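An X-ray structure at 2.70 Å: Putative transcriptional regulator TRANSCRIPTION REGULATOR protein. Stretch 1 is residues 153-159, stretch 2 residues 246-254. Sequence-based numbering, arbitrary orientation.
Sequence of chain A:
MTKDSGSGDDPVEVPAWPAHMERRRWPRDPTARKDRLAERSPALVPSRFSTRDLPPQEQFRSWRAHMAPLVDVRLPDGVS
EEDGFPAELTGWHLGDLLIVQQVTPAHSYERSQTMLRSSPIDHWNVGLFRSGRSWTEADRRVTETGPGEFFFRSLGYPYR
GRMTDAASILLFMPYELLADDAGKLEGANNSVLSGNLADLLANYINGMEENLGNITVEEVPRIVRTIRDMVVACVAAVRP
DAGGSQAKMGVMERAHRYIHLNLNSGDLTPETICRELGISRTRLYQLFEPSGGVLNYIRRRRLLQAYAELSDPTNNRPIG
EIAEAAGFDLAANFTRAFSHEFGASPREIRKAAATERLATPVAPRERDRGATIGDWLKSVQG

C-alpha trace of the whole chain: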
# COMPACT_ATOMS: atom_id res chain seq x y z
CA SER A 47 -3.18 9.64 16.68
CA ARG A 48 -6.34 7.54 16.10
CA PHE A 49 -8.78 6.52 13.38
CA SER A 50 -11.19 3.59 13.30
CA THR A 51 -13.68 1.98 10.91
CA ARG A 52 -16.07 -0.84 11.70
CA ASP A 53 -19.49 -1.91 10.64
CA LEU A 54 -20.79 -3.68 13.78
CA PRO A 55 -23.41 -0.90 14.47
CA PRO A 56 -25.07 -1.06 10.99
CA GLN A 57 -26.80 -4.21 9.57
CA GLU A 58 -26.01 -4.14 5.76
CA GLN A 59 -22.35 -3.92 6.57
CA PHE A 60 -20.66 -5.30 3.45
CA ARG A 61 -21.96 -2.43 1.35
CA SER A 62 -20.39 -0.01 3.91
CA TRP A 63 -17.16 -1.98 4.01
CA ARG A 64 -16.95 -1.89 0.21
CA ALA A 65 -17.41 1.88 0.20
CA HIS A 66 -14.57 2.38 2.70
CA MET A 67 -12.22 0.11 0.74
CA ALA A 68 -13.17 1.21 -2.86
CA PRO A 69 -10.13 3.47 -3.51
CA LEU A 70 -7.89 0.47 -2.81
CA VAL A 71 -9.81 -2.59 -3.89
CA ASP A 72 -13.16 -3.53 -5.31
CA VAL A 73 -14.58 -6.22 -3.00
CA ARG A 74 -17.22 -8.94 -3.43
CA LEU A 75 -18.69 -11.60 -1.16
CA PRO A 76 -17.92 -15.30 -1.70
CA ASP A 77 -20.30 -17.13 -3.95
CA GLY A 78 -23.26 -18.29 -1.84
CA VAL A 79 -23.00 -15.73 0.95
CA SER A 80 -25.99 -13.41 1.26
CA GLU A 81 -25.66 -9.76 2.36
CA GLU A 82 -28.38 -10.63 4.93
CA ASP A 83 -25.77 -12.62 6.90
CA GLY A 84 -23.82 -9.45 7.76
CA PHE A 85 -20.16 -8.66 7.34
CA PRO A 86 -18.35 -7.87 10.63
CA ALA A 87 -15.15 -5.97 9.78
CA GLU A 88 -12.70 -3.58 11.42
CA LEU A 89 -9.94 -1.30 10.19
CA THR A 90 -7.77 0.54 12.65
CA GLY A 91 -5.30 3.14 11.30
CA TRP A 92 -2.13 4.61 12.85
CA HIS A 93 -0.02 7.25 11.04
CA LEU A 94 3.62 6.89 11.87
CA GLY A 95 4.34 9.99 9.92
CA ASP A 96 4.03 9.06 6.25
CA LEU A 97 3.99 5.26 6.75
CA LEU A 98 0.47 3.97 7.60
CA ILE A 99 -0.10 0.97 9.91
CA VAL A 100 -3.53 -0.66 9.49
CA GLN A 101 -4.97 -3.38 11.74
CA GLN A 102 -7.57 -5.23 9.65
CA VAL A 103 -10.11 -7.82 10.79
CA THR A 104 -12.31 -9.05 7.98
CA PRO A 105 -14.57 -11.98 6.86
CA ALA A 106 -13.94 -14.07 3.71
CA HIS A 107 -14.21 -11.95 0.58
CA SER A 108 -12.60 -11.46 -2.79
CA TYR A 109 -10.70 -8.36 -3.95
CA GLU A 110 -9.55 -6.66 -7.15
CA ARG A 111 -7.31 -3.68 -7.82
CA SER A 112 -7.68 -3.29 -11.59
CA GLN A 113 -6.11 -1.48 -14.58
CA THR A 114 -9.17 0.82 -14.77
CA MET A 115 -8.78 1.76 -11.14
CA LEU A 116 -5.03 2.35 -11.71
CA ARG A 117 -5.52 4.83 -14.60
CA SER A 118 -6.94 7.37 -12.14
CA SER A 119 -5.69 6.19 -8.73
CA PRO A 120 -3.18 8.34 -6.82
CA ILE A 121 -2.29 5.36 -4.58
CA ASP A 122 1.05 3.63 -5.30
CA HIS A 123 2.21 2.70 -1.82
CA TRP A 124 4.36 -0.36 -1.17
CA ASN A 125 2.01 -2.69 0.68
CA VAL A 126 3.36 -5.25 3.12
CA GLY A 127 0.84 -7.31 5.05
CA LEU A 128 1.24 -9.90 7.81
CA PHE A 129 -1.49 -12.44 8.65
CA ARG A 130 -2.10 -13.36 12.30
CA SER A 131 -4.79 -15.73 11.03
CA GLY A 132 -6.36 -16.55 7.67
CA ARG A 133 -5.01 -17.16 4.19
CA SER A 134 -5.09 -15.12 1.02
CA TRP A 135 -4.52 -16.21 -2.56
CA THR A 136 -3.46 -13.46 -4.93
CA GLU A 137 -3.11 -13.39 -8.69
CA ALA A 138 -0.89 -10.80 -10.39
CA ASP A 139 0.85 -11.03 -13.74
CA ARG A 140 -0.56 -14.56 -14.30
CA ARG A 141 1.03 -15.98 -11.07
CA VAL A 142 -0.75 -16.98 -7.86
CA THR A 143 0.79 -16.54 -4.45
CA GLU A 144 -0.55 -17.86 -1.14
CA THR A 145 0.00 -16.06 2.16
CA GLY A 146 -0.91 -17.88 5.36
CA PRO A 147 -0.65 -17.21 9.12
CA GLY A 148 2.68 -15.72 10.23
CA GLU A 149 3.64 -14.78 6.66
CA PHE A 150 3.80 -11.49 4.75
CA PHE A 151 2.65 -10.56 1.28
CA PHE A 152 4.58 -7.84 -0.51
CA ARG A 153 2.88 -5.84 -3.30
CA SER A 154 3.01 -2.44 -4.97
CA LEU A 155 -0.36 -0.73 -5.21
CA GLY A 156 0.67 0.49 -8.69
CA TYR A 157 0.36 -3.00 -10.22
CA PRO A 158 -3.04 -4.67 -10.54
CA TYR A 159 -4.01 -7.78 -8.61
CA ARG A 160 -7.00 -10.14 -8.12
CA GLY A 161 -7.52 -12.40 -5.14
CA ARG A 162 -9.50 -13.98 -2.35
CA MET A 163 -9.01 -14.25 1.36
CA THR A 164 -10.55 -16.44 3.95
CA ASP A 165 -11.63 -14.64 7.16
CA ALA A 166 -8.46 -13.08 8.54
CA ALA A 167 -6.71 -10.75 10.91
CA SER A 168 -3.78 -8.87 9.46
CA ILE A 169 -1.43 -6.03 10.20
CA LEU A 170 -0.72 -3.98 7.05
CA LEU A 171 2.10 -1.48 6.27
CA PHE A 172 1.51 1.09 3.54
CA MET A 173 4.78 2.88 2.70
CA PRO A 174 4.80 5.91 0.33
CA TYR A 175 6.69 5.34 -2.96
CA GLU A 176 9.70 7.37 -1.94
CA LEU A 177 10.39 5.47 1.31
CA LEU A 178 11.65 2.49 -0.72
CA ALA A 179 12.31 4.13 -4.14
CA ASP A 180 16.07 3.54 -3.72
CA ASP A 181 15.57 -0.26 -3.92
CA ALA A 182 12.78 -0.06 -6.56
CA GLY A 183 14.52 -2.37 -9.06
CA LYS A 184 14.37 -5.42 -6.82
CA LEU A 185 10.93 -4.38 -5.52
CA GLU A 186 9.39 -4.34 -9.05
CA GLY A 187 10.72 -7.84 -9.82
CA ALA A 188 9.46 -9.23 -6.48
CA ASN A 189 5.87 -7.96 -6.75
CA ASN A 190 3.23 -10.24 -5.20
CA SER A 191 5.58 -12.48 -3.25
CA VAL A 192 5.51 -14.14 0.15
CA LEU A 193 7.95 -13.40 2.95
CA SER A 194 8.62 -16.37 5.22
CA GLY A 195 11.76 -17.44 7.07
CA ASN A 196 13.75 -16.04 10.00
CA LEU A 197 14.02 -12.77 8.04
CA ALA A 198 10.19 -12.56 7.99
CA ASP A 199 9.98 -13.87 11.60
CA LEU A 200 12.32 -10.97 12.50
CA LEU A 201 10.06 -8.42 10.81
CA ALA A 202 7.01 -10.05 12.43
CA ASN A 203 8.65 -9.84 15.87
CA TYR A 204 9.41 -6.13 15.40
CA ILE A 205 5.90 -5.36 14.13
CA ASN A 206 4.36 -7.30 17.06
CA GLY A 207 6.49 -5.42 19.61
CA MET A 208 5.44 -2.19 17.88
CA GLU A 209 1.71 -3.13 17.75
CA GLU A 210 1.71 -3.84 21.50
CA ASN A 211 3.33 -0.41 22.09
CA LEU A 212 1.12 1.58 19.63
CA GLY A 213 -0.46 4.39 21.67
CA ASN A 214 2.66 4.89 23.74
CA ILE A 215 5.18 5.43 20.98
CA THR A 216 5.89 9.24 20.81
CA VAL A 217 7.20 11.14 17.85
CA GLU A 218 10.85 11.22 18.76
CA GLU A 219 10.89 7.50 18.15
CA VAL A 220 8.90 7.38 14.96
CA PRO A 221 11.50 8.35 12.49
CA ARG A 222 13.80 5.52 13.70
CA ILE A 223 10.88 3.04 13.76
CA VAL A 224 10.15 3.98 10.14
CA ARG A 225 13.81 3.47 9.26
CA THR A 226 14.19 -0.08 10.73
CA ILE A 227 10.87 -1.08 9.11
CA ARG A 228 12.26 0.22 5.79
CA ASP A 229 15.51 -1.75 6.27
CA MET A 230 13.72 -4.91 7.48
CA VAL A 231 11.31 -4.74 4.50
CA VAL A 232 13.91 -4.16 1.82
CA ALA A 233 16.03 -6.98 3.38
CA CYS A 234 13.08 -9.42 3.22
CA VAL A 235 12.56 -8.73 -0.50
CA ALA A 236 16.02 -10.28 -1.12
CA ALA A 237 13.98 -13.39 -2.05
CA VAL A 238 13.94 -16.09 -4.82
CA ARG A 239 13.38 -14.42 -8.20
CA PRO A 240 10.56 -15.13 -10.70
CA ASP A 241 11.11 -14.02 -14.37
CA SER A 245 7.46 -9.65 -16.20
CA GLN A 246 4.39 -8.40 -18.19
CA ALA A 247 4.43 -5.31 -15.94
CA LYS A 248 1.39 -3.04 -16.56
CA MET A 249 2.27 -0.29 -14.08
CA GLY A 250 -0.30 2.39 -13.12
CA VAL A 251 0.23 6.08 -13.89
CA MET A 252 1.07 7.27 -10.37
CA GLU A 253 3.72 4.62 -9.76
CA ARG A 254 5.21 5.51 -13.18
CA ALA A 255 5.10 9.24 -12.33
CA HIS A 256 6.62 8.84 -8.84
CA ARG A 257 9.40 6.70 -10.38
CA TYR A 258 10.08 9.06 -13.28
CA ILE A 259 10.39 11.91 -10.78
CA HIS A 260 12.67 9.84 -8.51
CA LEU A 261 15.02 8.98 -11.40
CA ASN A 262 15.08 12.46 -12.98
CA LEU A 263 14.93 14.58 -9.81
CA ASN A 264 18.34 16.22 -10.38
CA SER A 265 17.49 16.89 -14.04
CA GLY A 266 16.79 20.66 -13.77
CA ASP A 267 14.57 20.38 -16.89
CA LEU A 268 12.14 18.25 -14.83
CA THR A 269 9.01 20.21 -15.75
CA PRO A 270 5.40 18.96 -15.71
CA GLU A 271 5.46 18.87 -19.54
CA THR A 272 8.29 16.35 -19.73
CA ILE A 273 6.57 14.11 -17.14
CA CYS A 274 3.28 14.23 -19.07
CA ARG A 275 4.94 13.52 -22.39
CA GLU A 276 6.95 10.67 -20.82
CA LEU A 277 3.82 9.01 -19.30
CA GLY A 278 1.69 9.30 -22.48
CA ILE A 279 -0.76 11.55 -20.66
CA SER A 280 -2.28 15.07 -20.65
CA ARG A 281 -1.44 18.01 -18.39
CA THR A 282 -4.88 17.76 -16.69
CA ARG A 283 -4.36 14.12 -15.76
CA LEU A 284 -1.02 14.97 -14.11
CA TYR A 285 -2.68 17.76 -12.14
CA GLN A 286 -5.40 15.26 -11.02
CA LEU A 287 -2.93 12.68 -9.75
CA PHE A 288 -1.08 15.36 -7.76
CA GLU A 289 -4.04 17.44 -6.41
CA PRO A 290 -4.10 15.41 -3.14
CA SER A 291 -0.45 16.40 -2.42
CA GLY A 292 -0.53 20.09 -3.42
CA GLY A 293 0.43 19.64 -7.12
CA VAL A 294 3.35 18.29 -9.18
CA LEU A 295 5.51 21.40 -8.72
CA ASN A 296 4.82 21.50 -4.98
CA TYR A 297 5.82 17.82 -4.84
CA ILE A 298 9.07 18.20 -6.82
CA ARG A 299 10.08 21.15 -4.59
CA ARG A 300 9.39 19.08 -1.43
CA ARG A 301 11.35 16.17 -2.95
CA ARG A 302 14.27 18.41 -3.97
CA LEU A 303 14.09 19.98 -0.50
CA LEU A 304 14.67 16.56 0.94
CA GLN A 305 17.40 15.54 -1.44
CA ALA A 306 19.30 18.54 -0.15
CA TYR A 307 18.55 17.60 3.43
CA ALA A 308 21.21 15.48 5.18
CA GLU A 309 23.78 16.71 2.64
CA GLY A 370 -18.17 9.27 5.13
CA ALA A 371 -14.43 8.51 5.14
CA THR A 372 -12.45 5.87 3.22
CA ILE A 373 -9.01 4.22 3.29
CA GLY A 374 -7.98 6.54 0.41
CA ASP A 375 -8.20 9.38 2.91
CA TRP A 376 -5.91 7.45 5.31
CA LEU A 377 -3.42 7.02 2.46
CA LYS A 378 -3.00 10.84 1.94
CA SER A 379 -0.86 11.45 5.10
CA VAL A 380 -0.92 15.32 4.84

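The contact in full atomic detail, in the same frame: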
# COMPACT_ATOMS: atom_id res chain seq x y z
N ARG A 153 3.54 -6.30 -2.08
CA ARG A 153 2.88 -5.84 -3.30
C ARG A 153 2.98 -4.32 -3.44
O ARG A 153 2.77 -3.59 -2.46
CB ARG A 153 1.38 -6.19 -3.26
CG ARG A 153 1.00 -7.50 -3.92
CD ARG A 153 -0.48 -7.54 -4.24
NE ARG A 153 -1.30 -7.44 -3.04
CZ ARG A 153 -1.55 -8.42 -2.16
NH1 ARG A 153 -1.04 -9.66 -2.29
NH2 ARG A 153 -2.33 -8.16 -1.12
N SER A 154 3.27 -3.84 -4.65
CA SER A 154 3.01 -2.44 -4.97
C SER A 154 1.55 -2.22 -5.32
O SER A 154 0.92 -3.05 -6.00
CB SER A 154 3.83 -1.98 -6.14
OG SER A 154 3.53 -0.62 -6.38
N LEU A 155 1.01 -1.10 -4.87
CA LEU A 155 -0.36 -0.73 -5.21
C LEU A 155 -0.47 -0.08 -6.60
O LEU A 155 -1.57 0.31 -7.01
CB LEU A 155 -0.94 0.19 -4.14
CG LEU A 155 -0.97 -0.41 -2.74
CD1 LEU A 155 -1.61 0.59 -1.80
CD2 LEU A 155 -1.74 -1.72 -2.71
N GLY A 156 0.65 0.06 -7.31
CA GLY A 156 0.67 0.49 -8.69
C GLY A 156 0.50 -0.60 -9.73
O GLY A 156 0.27 -0.29 -10.91
N TYR A 157 0.65 -1.87 -9.34
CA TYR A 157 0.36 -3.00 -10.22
C TYR A 157 -0.98 -3.61 -9.84
O TYR A 157 -1.29 -3.72 -8.65
CB TYR A 157 1.42 -4.10 -10.14
CG TYR A 157 2.66 -3.84 -10.93
CD1 TYR A 157 2.61 -3.74 -12.32
CD2 TYR A 157 3.91 -3.75 -10.30
CE1 TYR A 157 3.77 -3.52 -13.06
CE2 TYR A 157 5.08 -3.54 -11.03
CZ TYR A 157 5.00 -3.42 -12.41
OH TYR A 157 6.15 -3.21 -13.15
N PRO A 158 -1.77 -4.03 -10.84
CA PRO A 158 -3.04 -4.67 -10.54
C PRO A 158 -2.88 -6.05 -9.92
O PRO A 158 -1.85 -6.69 -10.08
CB PRO A 158 -3.73 -4.77 -11.90
CG PRO A 158 -2.65 -4.69 -12.91
CD PRO A 158 -1.50 -3.95 -12.29
N TYR A 159 -3.91 -6.45 -9.17
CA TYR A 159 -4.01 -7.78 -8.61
C TYR A 159 -5.47 -8.18 -8.31
O TYR A 159 -6.32 -7.34 -8.02
CB TYR A 159 -3.15 -7.89 -7.36
CG TYR A 159 -3.52 -6.97 -6.21
CD1 TYR A 159 -4.40 -7.38 -5.20
CD2 TYR A 159 -2.97 -5.72 -6.10
CE1 TYR A 159 -4.73 -6.56 -4.13
CE2 TYR A 159 -3.29 -4.88 -5.04
CZ TYR A 159 -4.16 -5.30 -4.06
OH TYR A 159 -4.45 -4.43 -3.02
N GLN A 246 5.32 -9.17 -17.34
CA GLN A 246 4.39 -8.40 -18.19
C GLN A 246 4.43 -6.92 -17.82
O GLN A 246 4.60 -6.06 -18.69
CB GLN A 246 2.95 -8.92 -18.05
CG GLN A 246 1.90 -8.27 -18.96
CD GLN A 246 0.49 -8.31 -18.37
OE1 GLN A 246 -0.27 -7.35 -18.48
NE2 GLN A 246 0.14 -9.42 -17.72
N ALA A 247 4.26 -6.65 -16.52
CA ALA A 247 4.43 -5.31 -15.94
C ALA A 247 3.58 -4.20 -16.58
O ALA A 247 4.07 -3.42 -17.40
CB ALA A 247 5.91 -4.92 -15.92
N LYS A 248 2.30 -4.13 -16.19
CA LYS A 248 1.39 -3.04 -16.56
C LYS A 248 1.20 -2.09 -15.38
O LYS A 248 0.20 -2.13 -14.66
CB LYS A 248 0.05 -3.60 -17.05
CG LYS A 248 0.08 -4.17 -18.46
CD LYS A 248 0.20 -3.09 -19.55
CE LYS A 248 -1.12 -2.37 -19.82
NZ LYS A 248 -2.06 -3.19 -20.65
N MET A 249 2.19 -1.22 -15.21
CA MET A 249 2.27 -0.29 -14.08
C MET A 249 1.28 0.88 -14.24
O MET A 249 1.11 1.42 -15.35
CB MET A 249 3.72 0.23 -13.95
CG MET A 249 4.05 0.95 -12.65
SD MET A 249 5.75 1.53 -12.50
CE MET A 249 6.57 -0.05 -12.55
N GLY A 250 0.64 1.26 -13.14
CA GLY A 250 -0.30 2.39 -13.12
C GLY A 250 0.40 3.75 -13.23
O GLY A 250 1.59 3.87 -12.90
N VAL A 251 -0.34 4.76 -13.69
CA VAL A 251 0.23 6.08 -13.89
C VAL A 251 1.02 6.60 -12.71
O VAL A 251 2.16 7.01 -12.89
CB VAL A 251 -0.79 7.16 -14.38
CG1 VAL A 251 -1.10 6.98 -15.85
CG2 VAL A 251 -2.05 7.24 -13.53
N MET A 252 0.45 6.59 -11.51
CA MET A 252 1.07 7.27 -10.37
C MET A 252 2.39 6.65 -9.97
O MET A 252 3.33 7.36 -9.62
CB MET A 252 0.15 7.32 -9.14
CG MET A 252 0.64 8.21 -8.00
SD MET A 252 1.09 9.91 -8.42
CE MET A 252 0.02 10.69 -7.22
N GLU A 253 2.47 5.33 -10.02
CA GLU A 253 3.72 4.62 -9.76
C GLU A 253 4.75 5.00 -10.83
O GLU A 253 5.92 5.23 -10.51
CB GLU A 253 3.48 3.10 -9.69
CG GLU A 253 4.26 2.34 -8.60
CD GLU A 253 5.40 1.52 -9.14
OE1 GLU A 253 6.19 2.10 -9.92
OE2 GLU A 253 5.50 0.32 -8.78
N ARG A 254 4.32 5.09 -12.09
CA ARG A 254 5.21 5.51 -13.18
C ARG A 254 5.68 6.95 -13.04
O ARG A 254 6.83 7.24 -13.33
CB ARG A 254 4.58 5.24 -14.55
CG ARG A 254 4.71 3.78 -14.96
CD ARG A 254 4.18 3.50 -16.35
NE ARG A 254 2.74 3.75 -16.40
CZ ARG A 254 2.10 4.53 -17.28
NH1 ARG A 254 2.76 5.18 -18.26
NH2 ARG A 254 0.78 4.67 -17.18

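What holds the two backbones together? Stretch 1 leaves a strand at Ser 154 and turns through a type I beta turn that ends at Tyr 157; stretch 2 approaches as a loop and enters a helix at Val 251. The two stretches come closest where turn meets helix start, with the CA atoms of Gly 156 and Gly 250 4.9 Å apart and those of Tyr 157 and Met 249 5.1 Å apart. One backbone hydrogen bond joins them: Gly 250 N donates to Gly 156 O at 2.7 Å, with an angle of 152° at the hydrogen. Gly 250 sits at the N-cap position, and its own carbonyl is used within the stretch, where Arg 254 N donates to Gly 250 O at 3.1 Å. Its amide therefore looks across to the turn while its carbonyl serves the first turn of the helix.

How is the polar side chain of Ser 154 satisfied? Its hydroxyl works in both directions. Ser 154 OG donates to Glu 253 OE2 at 3.2 Å, and it accepts from the backbone of its own turn, Gly 156 N to Ser 154 OG at 3.1 Å with a nearly straight angle of 166°. The t rotamer of Ser 154 and a CA-to-CB bond directed toward stretch 2 place the oxygen where it can do both. The carboxylate of Glu 253 thus gains a hydroxyl donor, and through that hydroxyl the helix is linked to the amide of Gly 156. Between its amide and its carbonyl, Gly 156 has both backbone polar groups engaged, one by a serine of the same stretch and the other by Gly 250 N of stretch 2.

Why does glycine suit position 156? Gly 156 CA lies 4.0 Å from Glu 253 CB, so the helix packs directly against bare backbone. A CB at Gly 156 would point toward stretch 2 and fall 2.5 Å from Glu 253 CB, a clash. Gly 250 is similarly constrained, though less severely: a CB there would come within 3.1 Å of Gly 156 O, the very atom its amide binds.

What does Tyr 157 contribute beside these polar links? It has the largest area covered by the other stretch, and its contacts are mainly packing. Its CA-to-CB bond runs sideways, but the end of the side chain comes nearer to the loop before the helix. Ring atom Tyr 157 CE1 lies 3.8 Å from Ala 247 CB, and Tyr 157 CZ lies 3.7 Å from Met 249 CE, so the ring makes apolar contacts with both side chains. Lys 248 N stands at the ring edge, 3.5 Å from Tyr 157 CE1. Pro 158 extends the packing, with its CD 3.4 Å from Lys 248 O. Met 249 O turns to its own stretch instead, accepting from Arg 254 NE at 3.0 Å, which braces the loop against the helix it leads into.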